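Local coordinates for protein histidine acid phosphatase (Bifidobacterium longum subsp. infantis, PDB 6RXD) that probably removes phosphate groups from inositol polyphosphates such as phytate, as a histidine acid phosphatase of the MINPP subfamily, at residues Q107-I111 against M442-Q447; G275-A279 against A290-V294. The contacts are given in a common frame with arbitrary orientation. Residue numbers count along the deposited sequence, not the author numbering.

Interaction 1. Residues Q107-I111 against M442-Q447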
loop_
_atom_site.group_PDB
_atom_site.type_symbol
_atom_site.label_atom_id
_atom_site.label_comp_id
_atom_site.label_asym_id
_atom_site.label_seq_id
_atom_site.Cartn_x
_atom_site.Cartn_y
_atom_site.Cartn_z
ATOM N N GLN A 107 6.676 3.726 -10.758
ATOM C CA GLN A 107 6.784 4.140 -9.353
ATOM C C GLN A 107 8.036 3.556 -8.739
ATOM O O GLN A 107 8.859 4.276 -8.186
ATOM C CB GLN A 107 5.549 3.716 -8.537
ATOM C CG GLN A 107 4.277 4.516 -8.860
ATOM C CD GLN A 107 3.003 3.840 -8.359
ATOM O OE1 GLN A 107 3.008 2.651 -8.023
ATOM N NE2 GLN A 107 1.895 4.597 -8.320
ATOM N N HIS A 108 8.184 2.244 -8.859
ATOM C CA HIS A 108 9.322 1.563 -8.257
ATOM C C HIS A 108 10.638 1.834 -8.971
ATOM O O HIS A 108 11.686 1.933 -8.333
ATOM C CB HIS A 108 9.023 0.074 -8.091
ATOM C CG HIS A 108 8.192 -0.205 -6.884
ATOM N ND1 HIS A 108 8.750 -0.448 -5.646
ATOM C CD2 HIS A 108 6.853 -0.180 -6.698
ATOM C CE1 HIS A 108 7.787 -0.593 -4.755
ATOM N NE2 HIS A 108 6.624 -0.430 -5.363
ATOM N N TYR A 109 10.584 1.986 -10.287
ATOM C CA TYR A 109 11.784 2.348 -11.036
ATOM C C TYR A 109 12.343 3.673 -10.507
ATOM O O TYR A 109 13.543 3.800 -10.259
ATOM C CB TYR A 109 11.436 2.442 -12.520
ATOM C CG TYR A 109 12.633 2.658 -13.425
ATOM C CD1 TYR A 109 13.243 1.586 -14.066
ATOM C CD2 TYR A 109 13.142 3.935 -13.642
ATOM C CE1 TYR A 109 14.328 1.776 -14.896
ATOM C CE2 TYR A 109 14.233 4.136 -14.470
ATOM C CZ TYR A 109 14.819 3.050 -15.091
ATOM O OH TYR A 109 15.900 3.245 -15.922
ATOM N N GLY A 110 11.466 4.653 -10.302
ATOM C CA GLY A 110 11.901 5.957 -9.827
ATOM C C GLY A 110 12.399 5.918 -8.396
ATOM O O GLY A 110 13.400 6.546 -8.055
ATOM N N ILE A 111 11.700 5.178 -7.546
ATOM C CA ILE A 111 12.126 5.045 -6.156
ATOM C C ILE A 111 13.533 4.427 -6.100
ATOM O O ILE A 111 14.387 4.883 -5.328
ATOM C CB ILE A 111 11.125 4.221 -5.324
ATOM C CG1 ILE A 111 9.776 4.950 -5.243
ATOM C CG2 ILE A 111 11.665 4.010 -3.900
ATOM C CD1 ILE A 111 8.630 4.087 -4.665
ATOM N N MET A 442 -0.205 3.833 -3.217
ATOM C CA MET A 442 0.560 2.865 -3.972
ATOM C C MET A 442 2.046 3.202 -3.860
ATOM O O MET A 442 2.432 4.388 -3.854
ATOM C CB MET A 442 0.083 2.842 -5.426
ATOM C CG MET A 442 -1.329 2.292 -5.573
ATOM S SD MET A 442 -1.412 0.521 -5.182
ATOM C CE MET A 442 -3.190 0.331 -4.980
ATOM N N ALA A 443 2.870 2.160 -3.752
ATOM C CA ALA A 443 4.325 2.276 -3.571
ATOM C C ALA A 443 4.747 3.033 -2.313
ATOM O O ALA A 443 5.865 3.523 -2.225
ATOM C CB ALA A 443 5.006 2.886 -4.831
ATOM N N ALA A 444 3.863 3.112 -1.327
ATOM C CA ALA A 444 4.217 3.742 -0.055
ATOM C C ALA A 444 5.499 3.125 0.472
ATOM O O ALA A 444 5.686 1.925 0.383
ATOM C CB ALA A 444 3.087 3.550 0.975
ATOM N N ASN A 445 6.375 3.945 1.040
ATOM C CA ASN A 445 7.627 3.401 1.522
ATOM C C ASN A 445 8.225 4.174 2.685
ATOM O O ASN A 445 8.028 5.385 2.826
ATOM C CB ASN A 445 8.643 3.261 0.375
ATOM C CG ASN A 445 9.021 4.590 -0.251
ATOM O OD1 ASN A 445 10.037 5.195 0.100
ATOM N ND2 ASN A 445 8.200 5.056 -1.175
ATOM N N VAL A 446 8.958 3.448 3.516
ATOM C CA VAL A 446 9.722 4.053 4.588
ATOM C C VAL A 446 11.176 3.722 4.310
ATOM O O VAL A 446 11.497 2.580 3.995
ATOM C CB VAL A 446 9.308 3.470 5.954
ATOM C CG1 VAL A 446 10.284 3.911 7.049
ATOM C CG2 VAL A 446 7.857 3.888 6.299
ATOM N N GLN A 447 12.049 4.718 4.396
ATOM C CA GLN A 447 13.483 4.491 4.214
ATOM C C GLN A 447 14.246 5.097 5.389
ATOM O O GLN A 447 13.896 6.180 5.873
ATOM C CB GLN A 447 13.952 5.124 2.902
ATOM C CG GLN A 447 13.258 4.550 1.657
ATOM C CD GLN A 447 13.857 5.057 0.373
ATOM O OE1 GLN A 447 15.080 5.132 0.228
ATOM N NE2 GLN A 447 12.998 5.410 -0.575
HETATM O O HOH W 1 14.132 6.561 -3.022
#

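Interaction 2. Residues G275-A279 against A290-V294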
loop_
_atom_site.group_PDB
_atom_site.type_symbol
_atom_site.label_atom_id
_atom_site.label_comp_id
_atom_site.label_asym_id
_atom_site.label_seq_id
_atom_site.Cartn_x
_atom_site.Cartn_y
_atom_site.Cartn_z
ATOM N N GLY A 275 -23.980 -18.775 -16.420
ATOM C CA GLY A 275 -22.796 -19.589 -16.253
ATOM C C GLY A 275 -21.602 -18.760 -15.851
ATOM O O GLY A 275 -21.667 -17.528 -15.816
ATOM N N LYS A 276 -20.505 -19.431 -15.526
ATOM C CA LYS A 276 -19.246 -18.762 -15.244
ATOM C C LYS A 276 -18.860 -17.890 -16.428
ATOM O O LYS A 276 -18.987 -18.327 -17.570
ATOM C CB LYS A 276 -18.151 -19.798 -15.028
ATOM C CG LYS A 276 -17.028 -19.258 -14.198
ATOM C CD LYS A 276 -15.694 -19.864 -14.550
ATOM C CE LYS A 276 -14.649 -19.173 -13.717
ATOM N NZ LYS A 276 -15.113 -17.773 -13.465
ATOM N N ASN A 277 -18.392 -16.679 -16.167
ATOM C CA ASN A 277 -18.085 -15.755 -17.253
ATOM C C ASN A 277 -16.597 -15.440 -17.333
ATOM O O ASN A 277 -15.839 -15.705 -16.400
ATOM C CB ASN A 277 -18.907 -14.467 -17.095
ATOM C CG ASN A 277 -19.110 -13.735 -18.404
ATOM O OD1 ASN A 277 -18.857 -14.278 -19.480
ATOM N ND2 ASN A 277 -19.586 -12.494 -18.320
ATOM N N CYS A 278 -16.183 -14.903 -18.472
ATOM C CA CYS A 278 -14.796 -14.520 -18.699
ATOM C C CYS A 278 -14.798 -13.175 -19.412
ATOM O O CYS A 278 -15.657 -12.934 -20.257
ATOM C CB CYS A 278 -14.104 -15.572 -19.568
ATOM S SG CYS A 278 -12.343 -15.302 -19.869
ATOM N N ALA A 279 -13.850 -12.305 -19.069
ATOM C CA ALA A 279 -13.738 -11.010 -19.738
ATOM C C ALA A 279 -13.597 -11.197 -21.252
ATOM O O ALA A 279 -12.898 -12.112 -21.697
ATOM C CB ALA A 279 -12.559 -10.249 -19.192
ATOM N N ALA A 290 -9.342 -13.434 -15.111
ATOM C CA ALA A 290 -10.269 -12.809 -16.053
ATOM C C ALA A 290 -11.651 -13.455 -15.979
ATOM O O ALA A 290 -12.603 -12.996 -16.612
ATOM C CB ALA A 290 -9.724 -12.866 -17.463
ATOM N N CYS A 291 -11.751 -14.526 -15.200
ATOM C CA CYS A 291 -13.013 -15.184 -14.948
ATOM C C CYS A 291 -13.374 -14.985 -13.483
ATOM O O CYS A 291 -12.694 -15.503 -12.598
ATOM C CB CYS A 291 -12.873 -16.670 -15.252
ATOM S SG CYS A 291 -12.261 -17.015 -16.901
ATOM N N GLY A 292 -14.450 -14.246 -13.231
ATOM C CA GLY A 292 -14.803 -13.859 -11.876
ATOM C C GLY A 292 -15.621 -14.892 -11.124
ATOM O O GLY A 292 -16.064 -15.891 -11.693
ATOM N N GLU A 293 -15.819 -14.649 -9.832
ATOM C CA GLU A 293 -16.618 -15.548 -9.008
ATOM C C GLU A 293 -18.083 -15.202 -9.182
ATOM O O GLU A 293 -18.455 -14.037 -9.105
ATOM C CB GLU A 293 -16.216 -15.413 -7.541
ATOM C CG GLU A 293 -14.813 -15.907 -7.264
ATOM C CD GLU A 293 -14.412 -15.651 -5.842
ATOM O OE1 GLU A 293 -15.267 -15.121 -5.109
ATOM O OE2 GLU A 293 -13.268 -15.981 -5.461
ATOM N N VAL A 294 -18.917 -16.218 -9.380
ATOM C CA VAL A 294 -20.313 -15.980 -9.734
ATOM C C VAL A 294 -21.142 -15.416 -8.589
ATOM O O VAL A 294 -22.192 -14.846 -8.821
ATOM C CB VAL A 294 -21.007 -17.262 -10.281
ATOM C CG1 VAL A 294 -20.255 -17.797 -11.479
ATOM C CG2 VAL A 294 -21.113 -18.343 -9.188
HETATM O O HOH W 2 -18.179 -15.443 -13.644
HETATM O O HOH W 3 -16.867 -13.309 -14.486
#

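Interaction 1. Residues Q107-I111 against M442-Q447
Helix 102-118 rests on the start of strand 445-453 and the turn before it. Gln107 and Ile111 point at this segment. His108 starts sideways, but its m rotamer brings the ring in beside Ala443. Ala443 is left-handed (phi/psi 60/22°) and its CB points at the helix. Ala443 CB lies 3.7 Å from His108 NE2, 3.8 Å from Gln107 OE1 and 3.8 Å from Ile111 CD1. Gln107 is m,t and extends its amide, with Gln107 NE2 3.8 Å from Met442 CB. Ile111, also m,t, places its CD1 3.6 Å from Asn445 ND2. Ile111 CG2 lies 3.8 Å from Gln447 NE2. The p rotamer of Asn445 folds its amide back: Asn445 ND2 donates to Ala443 O (3.0 Å). Gln447 NE2 donates to Asn445 OD1 (3.0 Å). One water donates to Ile111 O and accepts from Gln447 NE2, both at 2.9 Å. Outside, Gln107 OE1 bonds Ser47, Gln447 OE1 bonds Arg118, and His108 NE2 weakly bonds Arg44 O. Ala443 and Ala444 make backbone hydrogen bonds with His45 and Arg44 respectively, which open the family's RHG signature. The direct contact is thus van der Waals, a close buried fit, with polar ends bonded within 442-447, to the water or to residues outside.

Interaction 2. Residues G275-A279 against A290-V294
Lys276, Cys291 and Ala290 have the most area buried here. The two segments run roughly antiparallel, 147° apart. In the conformer given, Lys276 NZ donates to Gly292 O (2.8 Å) and lies 3.1 Å from Cys291 CB. This side chain is exposed, has a second conformer and touches a crystal neighbour. Cys291 faces Cys278, with their CA atoms 4.2 Å apart. The pair is a disulfide in a structure of this protein, tying two parts of one surface loop together. Here Cys278 SG and Cys291 SG are 3.4 Å apart, too far for that bond; Cys278 has two conformers. Cys291 CA also makes a CA-H...O contact with Asn277 O (3.2 Å). Ala279 N donates to Ala290 O (2.8 Å), and Ala290 CB packs 4.2 Å from Ala279 CB. One water bridges Asn277 N and Gly292 O; a second accepts from Gly292 N and bonds Asn277 O weakly. The loop joins paired strands 264-265 and 297-298. Gly275 is tied back to Thr268, and Ala279 rests on Thr89 and Val93 of helix 75-95.

How the interactions relate
The two contacts differ in place and chemistry. Interaction 1 is core: all its touching residues are buried, and its centre is about 10 Å from the centre of the chain. The centre of interaction 2 is about 27 Å from it, and that contact is only partly buried. The centres of the two contacts are about 33 Å apart, and they share no helix or strand. Interaction 1 joins a helix to the start of a strand of the main sheet and the turn before it, across 330 intervening residues, so it closes a long part of the fold. Interaction 2 falls within that span and ties one loop to itself over 10 residues. The core contact uses side-chain fit and a single water. The outer one uses direct hydrogen bonds, waters and a cysteine pair.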